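Long-range contacts in beta-2-microglobulin (Ctenopharyngodon idella, PDB 5H5Z), which serves as the light chain of bony fish MHC class I, pairing with the heavy chain in the complex that presents peptides: residues Met1-Pro6 and Lys84-Asn89; Gly19-Leu24 and Ser68-Pro73. The protein carries 1 engineered substitution. One frame throughout, in Å; residues are numbered along the deposited sequence.

Contacts 1 and 2 lie on opposite sides of the centre of an immunoglobulin C1-set domain, their centres about 29 Å apart and their nearest atoms about 14 Å apart. Contact 2 joins strands 22-31 and 63-71 within one sheet; contact 1 sets the N-terminal segment before strand 7-12, which edges that same sheet, against the turn between strands 79-85 and 88-93 of the other sheet. Along the sequence both halves of contact 2 fall between those of contact 1. Each has a light brush with the MHC class I heavy chain: Met-1 packs on its Asp-115, and Thr-23 and Ser-68 pack on its Glu-230.

Contact 1: Met1-Pro6 and Lys84-Asn89; sequences MKVSSP and KHMSDN
Residues 1-6, leading into strand 7-12 of one sheet, run extended past the type II' turn His-85 to Asp-88, which joins strands 79-85 and 88-93 of the other at one end of the immunoglobulin domain; Asp-88 N closes it, bonding to His-85 O at 2.8 Å. The backbones stay apart, CA of Ser-5 7.2 Å from CA of His-85, so side chains and one water bridge the gap. The His-85 side chain points into it, CG anti to the backbone N (chi1 -174°). CE1 of His-85 meets O of Ser-4 at 3.3 Å and CG1 of Val-3 at 3.7 Å. Pro-6 crosses the ring obliquely, CD 3.6 Å from ND1 of His-85, while CG of Met-86 sits over one ring face, toward the rim. Met-86, bent at chi2 and chi3, brings its CE to 3.9 Å from CG2 of Val-3. A water at the imidazole edge, in plane, is 2.7 Å from ND1 of His-85, hydrogen-bonds to Ser-5 OG and donates to Asp-88 OD2 at 2.6 Å. NE2 of His-85 donates a hydrogen bond to Pro-33 O. An alanine at His-85 would probably loosen the N-terminal segment, losing the ring on Val-3 and Pro-6 and the nitrogens held by water and Pro-33. With both nitrogens engaged, ring rotation is probably restrained, and the nearby Asp-88 carboxylate, reached through water, may favour a protonated imidazole.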
loop_
_atom_site.group_PDB
_atom_site.type_symbol
_atom_site.label_atom_id
_atom_site.label_comp_id
_atom_site.label_asym_id
_atom_site.label_seq_id
_atom_site.Cartn_x
_atom_site.Cartn_y
_atom_site.Cartn_z
ATOM N N MET B 1 17.587 -2.863 -16.196
ATOM C CA MET B 1 16.251 -3.369 -15.777
ATOM C C MET B 1 16.382 -4.715 -15.062
ATOM O O MET B 1 17.085 -5.603 -15.536
ATOM C CB MET B 1 15.328 -3.488 -16.996
ATOM C CG MET B 1 13.900 -3.907 -16.683
ATOM S SD MET B 1 13.690 -5.695 -16.577
ATOM C CE MET B 1 11.961 -5.790 -16.123
ATOM N N LYS B 2 15.696 -4.851 -13.929
ATOM C CA LYS B 2 15.652 -6.109 -13.187
ATOM C C LYS B 2 14.216 -6.385 -12.740
ATOM O O LYS B 2 13.488 -5.462 -12.359
ATOM C CB LYS B 2 16.590 -6.046 -11.976
ATOM C CG LYS B 2 16.769 -7.366 -11.241
ATOM C CD LYS B 2 17.681 -7.233 -10.028
ATOM C CE LYS B 2 19.131 -7.021 -10.436
ATOM N NZ LYS B 2 20.075 -7.412 -9.353
ATOM N N VAL B 3 13.810 -7.651 -12.807
ATOM C CA VAL B 3 12.496 -8.062 -12.323
ATOM C C VAL B 3 12.531 -8.221 -10.804
ATOM O O VAL B 3 13.494 -8.756 -10.252
ATOM C CB VAL B 3 12.027 -9.387 -12.974
ATOM C CG1 VAL B 3 10.672 -9.817 -12.423
ATOM C CG2 VAL B 3 11.949 -9.246 -14.486
ATOM N N SER B 4 11.489 -7.726 -10.140
ATOM C CA SER B 4 11.238 -8.024 -8.735
ATOM C C SER B 4 9.963 -8.845 -8.673
ATOM O O SER B 4 8.885 -8.344 -8.995
ATOM C CB SER B 4 11.081 -6.741 -7.913
ATOM O OG SER B 4 12.320 -6.074 -7.760
ATOM N N SER B 5 10.092 -10.111 -8.287
ATOM C CA SER B 5 8.948 -11.017 -8.218
ATOM C C SER B 5 8.105 -10.740 -6.979
ATOM O O SER B 5 8.650 -10.450 -5.917
ATOM C CB SER B 5 9.414 -12.473 -8.249
ATOM O OG SER B 5 10.001 -12.763 -9.505
ATOM N N PRO B 6 6.770 -10.828 -7.114
ATOM C CA PRO B 6 5.869 -10.416 -6.035
ATOM C C PRO B 6 5.938 -11.259 -4.766
ATOM O O PRO B 6 6.102 -12.491 -4.830
ATOM C CB PRO B 6 4.478 -10.547 -6.671
ATOM C CG PRO B 6 4.651 -11.530 -7.779
ATOM C CD PRO B 6 6.025 -11.258 -8.313
ATOM N N LYS B 84 0.087 -13.995 -11.748
ATOM C CA LYS B 84 0.899 -14.141 -12.951
ATOM C C LYS B 84 1.677 -12.857 -13.242
ATOM O O LYS B 84 1.100 -11.839 -13.639
ATOM C CB LYS B 84 0.032 -14.551 -14.149
ATOM C CG LYS B 84 -0.680 -15.883 -13.955
ATOM C CD LYS B 84 -1.569 -16.242 -15.132
ATOM C CE LYS B 84 -2.364 -17.504 -14.831
ATOM N NZ LYS B 84 -3.130 -17.972 -16.018
ATOM N N HIS B 85 2.988 -12.922 -13.022
ATOM C CA HIS B 85 3.891 -11.790 -13.226
ATOM C C HIS B 85 4.988 -12.215 -14.191
ATOM O O HIS B 85 5.602 -13.270 -14.006
ATOM C CB HIS B 85 4.494 -11.356 -11.889
ATOM C CG HIS B 85 5.317 -10.108 -11.963
ATOM N ND1 HIS B 85 6.652 -10.077 -11.623
ATOM C CD2 HIS B 85 4.991 -8.842 -12.320
ATOM C CE1 HIS B 85 7.115 -8.849 -11.771
ATOM N NE2 HIS B 85 6.127 -8.081 -12.194
ATOM N N MET B 86 5.233 -11.391 -15.210
ATOM C CA MET B 86 6.101 -11.765 -16.329
ATOM C C MET B 86 5.610 -13.102 -16.893
ATOM O O MET B 86 4.470 -13.192 -17.350
ATOM C CB MET B 86 7.576 -11.831 -15.900
ATOM C CG MET B 86 8.099 -10.573 -15.225
ATOM S SD MET B 86 8.112 -9.147 -16.329
ATOM C CE MET B 86 9.471 -9.549 -17.428
ATOM N N SER B 87 6.449 -14.135 -16.827
ATOM C CA SER B 87 6.062 -15.475 -17.274
ATOM C C SER B 87 5.892 -16.465 -16.113
ATOM O O SER B 87 5.761 -17.674 -16.327
ATOM C CB SER B 87 7.067 -16.008 -18.299
ATOM O OG SER B 87 7.122 -15.154 -19.426
ATOM N N ASP B 88 5.890 -15.939 -14.889
ATOM C CA ASP B 88 5.701 -16.748 -13.691
ATOM C C ASP B 88 4.220 -16.973 -13.403
ATOM O O ASP B 88 3.381 -16.152 -13.750
ATOM C CB ASP B 88 6.384 -16.099 -12.482
ATOM C CG ASP B 88 7.873 -15.871 -12.697
ATOM O OD1 ASP B 88 8.512 -16.672 -13.402
ATOM O OD2 ASP B 88 8.412 -14.885 -12.156
ATOM N N ASN B 89 3.904 -18.095 -12.767
ATOM C CA ASN B 89 2.523 -18.427 -12.436
ATOM C C ASN B 89 2.489 -19.085 -11.068
ATOM O O ASN B 89 2.819 -20.253 -10.938
ATOM C CB ASN B 89 1.928 -19.347 -13.518
ATOM C CG ASN B 89 0.487 -19.760 -13.234
ATOM O OD1 ASN B 89 -0.129 -19.330 -12.259
ATOM N ND2 ASN B 89 -0.056 -20.607 -14.102
HETATM O O HOH W 1 7.849 -12.491 -11.305
#

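Contact 2: Gly19-Leu24 and Ser68-Pro73; sequences GKENTL and SVSFKP
Main-chain hydrogen bonds knit strand 22-24 to strand 68-71, parts of neighbouring antiparallel strands 22-31 and 63-71 of one immunoglobulin sheet. Asn-22 with Phe-71 and Leu-24 with Val-69 form hydrogen-bonded pairs, and Thr-23 with Ser-70 the non-hydrogen-bonded pair between them. Phe-71 N reaches Asn-22 O almost straight (172°) but from above the carbonyl plane, whereas the 2.8 Å bond from Asn-22 N to Phe-71 O is bent to 132°. Beyond the strands, Gly-19 N donates to Pro-73 O at 2.9 Å. Apolar packing centres on the Phe-71 ring, whose CG takes the crowded position between backbone N and carbonyl carbon (chi1 85°). Leu-24 CB makes a CH-pi contact over one face, 3.7 Å from the Phe-71 ring centroid; Pro-73 CD covers the opposite face. Asn-22 lies alongside, its CB 3.5 Å from Phe-71 CE1. Tyr-79 of the other sheet and Trp-94 meet this ring edge-to-face. Among polar side chains, Asn-22 OD1 accepts from Thr-23 N at 2.8 Å on an in-plane lone pair, and from Tyr-14 N. On the face of Thr-23 and Ser-70, a water donates to Glu-21 OE1 and Asn-22 O; in one of its two conformers, Ser-70 OG donates to it at 2.5 Å. The pairing thus has two unlike faces: one buries an aromatic ring clasped on both sides and an amide oxygen satisfied by two N-H groups; the other carries a water-linked polar cluster.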
loop_
_atom_site.group_PDB
_atom_site.type_symbol
_atom_site.label_atom_id
_atom_site.label_comp_id
_atom_site.label_asym_id
_atom_site.label_seq_id
_atom_site.Cartn_x
_atom_site.Cartn_y
_atom_site.Cartn_z
ATOM N N GLY B 19 -18.527 -20.969 8.106
ATOM C CA GLY B 19 -19.926 -20.547 8.122
ATOM C C GLY B 19 -20.150 -19.082 8.458
ATOM O O GLY B 19 -21.289 -18.659 8.640
ATOM N N LYS B 20 -19.067 -18.313 8.531
ATOM C CA LYS B 20 -19.137 -16.896 8.870
ATOM C C LYS B 20 -18.749 -16.029 7.678
ATOM O O LYS B 20 -17.726 -16.272 7.035
ATOM C CB LYS B 20 -18.225 -16.594 10.061
ATOM C CG LYS B 20 -18.380 -15.198 10.643
ATOM C CD LYS B 20 -17.505 -15.010 11.872
ATOM C CE LYS B 20 -17.719 -13.637 12.489
ATOM N NZ LYS B 20 -17.139 -13.544 13.859
ATOM N N GLU B 21 -19.573 -15.021 7.388
ATOM C CA GLU B 21 -19.263 -14.053 6.333
ATOM C C GLU B 21 -17.946 -13.358 6.647
ATOM O O GLU B 21 -17.708 -12.930 7.778
ATOM C CB GLU B 21 -20.386 -13.020 6.160
ATOM C CG GLU B 21 -21.688 -13.569 5.590
ATOM C CD GLU B 21 -21.618 -13.949 4.116
ATOM O OE1 GLU B 21 -20.600 -13.663 3.443
ATOM O OE2 GLU B 21 -22.603 -14.543 3.627
ATOM N N ASN B 22 -17.094 -13.261 5.634
ATOM C CA ASN B 22 -15.725 -12.800 5.802
ATOM C C ASN B 22 -15.257 -12.160 4.498
ATOM O O ASN B 22 -16.030 -12.057 3.538
ATOM C CB ASN B 22 -14.834 -14.000 6.160
ATOM C CG ASN B 22 -13.652 -13.631 7.046
ATOM O OD1 ASN B 22 -13.098 -12.534 6.956
ATOM N ND2 ASN B 22 -13.245 -14.571 7.897
ATOM N N THR B 23 -14.003 -11.720 4.469
ATOM C CA THR B 23 -13.405 -11.178 3.258
ATOM C C THR B 23 -12.074 -11.877 3.005
ATOM O O THR B 23 -11.205 -11.915 3.872
ATOM C CB THR B 23 -13.218 -9.647 3.342
ATOM O OG1 THR B 23 -14.486 -9.028 3.598
ATOM C CG2 THR B 23 -12.662 -9.091 2.035
ATOM N N LEU B 24 -11.943 -12.449 1.814
ATOM C CA LEU B 24 -10.710 -13.077 1.386
ATOM C C LEU B 24 -9.823 -12.027 0.737
ATOM O O LEU B 24 -10.254 -11.325 -0.177
ATOM C CB LEU B 24 -11.021 -14.201 0.403
ATOM C CG LEU B 24 -9.846 -14.979 -0.192
ATOM C CD1 LEU B 24 -9.090 -15.789 0.857
ATOM C CD2 LEU B 24 -10.362 -15.866 -1.315
ATOM N N SER B 68 -9.507 -8.525 -3.280
ATOM C CA SER B 68 -10.368 -9.017 -2.209
ATOM C C SER B 68 -11.762 -9.333 -2.732
ATOM O O SER B 68 -12.174 -8.816 -3.770
ATOM C CB SER B 68 -10.443 -7.999 -1.060
ATOM O OG SER B 68 -10.995 -6.760 -1.489
ATOM N N VAL B 69 -12.469 -10.207 -2.019
ATOM C CA VAL B 69 -13.858 -10.532 -2.324
ATOM C C VAL B 69 -14.523 -11.103 -1.076
ATOM O O VAL B 69 -13.846 -11.673 -0.211
ATOM C CB VAL B 69 -13.983 -11.519 -3.518
ATOM C CG1 VAL B 69 -13.502 -12.918 -3.144
ATOM C CG2 VAL B 69 -15.412 -11.560 -4.046
ATOM N N SER B 70 -15.838 -10.923 -0.973
ATOM C CA SER B 70 -16.614 -11.540 0.109
ATOM C C SER B 70 -16.567 -13.058 -0.029
ATOM O O SER B 70 -16.635 -13.581 -1.140
ATOM C CB SER B 70 -18.067 -11.055 0.068
ATOM O OG SER B 70 -18.884 -11.820 0.938
ATOM N N PHE B 71 -16.437 -13.757 1.097
ATOM C CA PHE B 71 -16.498 -15.218 1.097
ATOM C C PHE B 71 -16.976 -15.755 2.438
ATOM O O PHE B 71 -16.895 -15.067 3.461
ATOM C CB PHE B 71 -15.172 -15.868 0.622
ATOM C CG PHE B 71 -14.121 -16.050 1.697
ATOM C CD1 PHE B 71 -13.820 -15.038 2.609
ATOM C CD2 PHE B 71 -13.405 -17.244 1.771
ATOM C CE1 PHE B 71 -12.840 -15.224 3.578
ATOM C CE2 PHE B 71 -12.419 -17.434 2.734
ATOM C CZ PHE B 71 -12.139 -16.424 3.641
ATOM N N LYS B 72 -17.511 -16.968 2.406
ATOM C CA LYS B 72 -17.954 -17.654 3.601
ATOM C C LYS B 72 -17.300 -19.036 3.590
ATOM O O LYS B 72 -17.836 -19.969 2.991
ATOM C CB LYS B 72 -19.483 -17.747 3.619
ATOM C CG LYS B 72 -20.071 -18.174 4.958
ATOM C CD LYS B 72 -21.556 -17.857 5.060
ATOM C CE LYS B 72 -22.411 -18.931 4.409
ATOM N NZ LYS B 72 -23.846 -18.809 4.800
ATOM N N PRO B 73 -16.120 -19.163 4.234
ATOM C CA PRO B 73 -15.387 -20.432 4.169
ATOM C C PRO B 73 -16.127 -21.591 4.840
ATOM O O PRO B 73 -16.676 -21.437 5.934
ATOM C CB PRO B 73 -14.076 -20.126 4.902
ATOM C CG PRO B 73 -14.395 -18.976 5.798
ATOM C CD PRO B 73 -15.406 -18.158 5.050
HETATM O O HOH W 2 -18.754 -11.540 3.455
#